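Local coordinates for putative flagellar motor switch protein FliN (Thermotoga maritima, PDB 1O6A) that probably forms part of the switch complex (C-ring) of the bacterial flagellar motor, which sets the direction of rotation, at residues Val56-Leu59 / Ile65-Gly68. Numbering follows the deposited sequence.
Sequences VDIL and IARG
The Asp57 and Arg67 side chains lie side by side, pointing the same way, with carboxylate and guanidinium planes only 19° apart, and are joined through a water rather than directly. That water lies in the guanidinium plane at its edge, donates to Asp57 OD1 and accepts from Arg67 NH1 at 2.7 Å. OD1 stays 4.4 Å from Arg67 NE, beyond a salt bridge; its nearest protein neighbour across the pair is the methylene Arg67 CD, 3.1 Å away. The bend at chi3 (-58°) swings NE away from OD1, leaving CD as the near atom and the water to bridge the charged groups. Both charges have direct partners elsewhere: Asp57 OD2 pairs with Lys50, Arg67 NH2 with Glu83.

Beneath them the backbones form an antiparallel ladder. Val56 and Gly68 make a hydrogen-bonded pair, with Val56 N to Gly68 O at 2.8 Å in the carbonyl plane, whereas Asp57-Arg67 is non-hydrogen-bonded. Ile58 N reaches Ala66 O at 2.9 Å from above the carbonyl plane. A classic beta bulge follows: Ile58 O accepts from Ile65 N at 3.2 Å and, weakly, from Ala66 N.

On the face opposite Asp57 and Arg67, Ile58 CD1 extends across the strand to Ala66 CB (3.8 Å) and Arg67 C (3.6 Å).

These strands are the central two of a four-stranded antiparallel sheet: 20-33 flanks 56-60, and 63-73 is flanked by 76-84, whose Val79 and Ile81 touch Ile58. Ile46 of the second subunit also packs on Ile58, and Met40 of that subunit on Ile65, so the hairpin also borders the dimer interface.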
loop_
_atom_site.group_PDB
_atom_site.type_symbol
_atom_site.label_atom_id
_atom_site.label_comp_id
_atom_site.label_asym_id
_atom_site.label_seq_id
_atom_site.Cartn_x
_atom_site.Cartn_y
_atom_site.Cartn_z
ATOM N N VAL A 56 7.678 1.863 -5.788
ATOM C CA VAL A 56 6.572 1.441 -4.927
ATOM C C VAL A 56 5.564 0.697 -5.776
ATOM O O VAL A 56 5.539 0.850 -7.012
ATOM C CB VAL A 56 5.879 2.613 -4.199
ATOM C CG1 VAL A 56 6.886 3.284 -3.282
ATOM C CG2 VAL A 56 5.229 3.579 -5.143
ATOM N N ASP A 57 4.781 -0.135 -5.136
ATOM C CA ASP A 57 3.800 -0.935 -5.851
ATOM C C ASP A 57 2.415 -0.291 -5.894
ATOM O O ASP A 57 1.963 0.284 -4.907
ATOM C CB ASP A 57 3.664 -2.294 -5.195
ATOM C CG ASP A 57 5.014 -2.995 -5.082
ATOM O OD1 ASP A 57 5.660 -3.139 -6.143
ATOM O OD2 ASP A 57 5.553 -3.283 -3.990
ATOM N N ILE A 58 1.721 -0.475 -7.020
ATOM C CA ILE A 58 0.408 0.123 -7.206
ATOM C C ILE A 58 -0.564 -0.980 -7.517
ATOM O O ILE A 58 -0.397 -1.667 -8.512
ATOM C CB ILE A 58 0.433 1.109 -8.387
ATOM C CG1 ILE A 58 1.473 2.209 -8.145
ATOM C CG2 ILE A 58 -0.945 1.700 -8.624
ATOM C CD1 ILE A 58 1.885 2.885 -9.399
ATOM N N LEU A 59 -1.512 -1.197 -6.607
ATOM C CA LEU A 59 -2.474 -2.294 -6.708
ATOM C C LEU A 59 -3.864 -1.723 -6.971
ATOM O O LEU A 59 -4.240 -0.688 -6.407
ATOM C CB LEU A 59 -2.499 -3.111 -5.425
ATOM C CG LEU A 59 -1.202 -3.895 -5.176
ATOM C CD1 LEU A 59 -0.155 -3.021 -4.511
ATOM C CD2 LEU A 59 -1.489 -5.142 -4.377
ATOM N N ILE A 65 -0.741 -3.843 -10.787
ATOM C CA ILE A 65 -0.755 -3.502 -12.221
ATOM C C ILE A 65 0.345 -2.532 -12.624
ATOM O O ILE A 65 0.606 -2.348 -13.814
ATOM C CB ILE A 65 -2.099 -2.961 -12.673
ATOM C CG1 ILE A 65 -2.441 -1.679 -11.975
ATOM C CG2 ILE A 65 -3.264 -3.986 -12.499
ATOM C CD1 ILE A 65 -3.115 -0.736 -12.919
ATOM N N ALA A 66 0.982 -1.912 -11.649
ATOM C CA ALA A 66 1.950 -0.860 -11.923
ATOM C C ALA A 66 2.898 -0.648 -10.757
ATOM O O ALA A 66 2.676 -1.150 -9.649
ATOM C CB ALA A 66 1.228 0.429 -12.262
ATOM N N ARG A 67 3.990 0.039 -11.037
ATOM C CA ARG A 67 4.916 0.503 -9.991
ATOM C C ARG A 67 5.286 1.940 -10.295
ATOM O O ARG A 67 5.057 2.421 -11.433
ATOM C CB ARG A 67 6.139 -0.418 -9.929
ATOM C CG ARG A 67 5.792 -1.879 -9.595
ATOM C CD ARG A 67 6.966 -2.768 -8.944
ATOM N NE ARG A 67 8.086 -2.780 -9.843
ATOM C CZ ARG A 67 9.288 -3.256 -9.537
ATOM N NH1 ARG A 67 9.498 -3.778 -8.358
ATOM N NH2 ARG A 67 10.279 -3.173 -10.414
ATOM N N GLY A 68 5.771 2.668 -9.303
ATOM C CA GLY A 68 6.097 4.046 -9.514
ATOM C C GLY A 68 6.953 4.683 -8.462
ATOM O O GLY A 68 7.496 4.032 -7.567
HETATM O O HOH W 1 7.661 -4.639 -6.526
#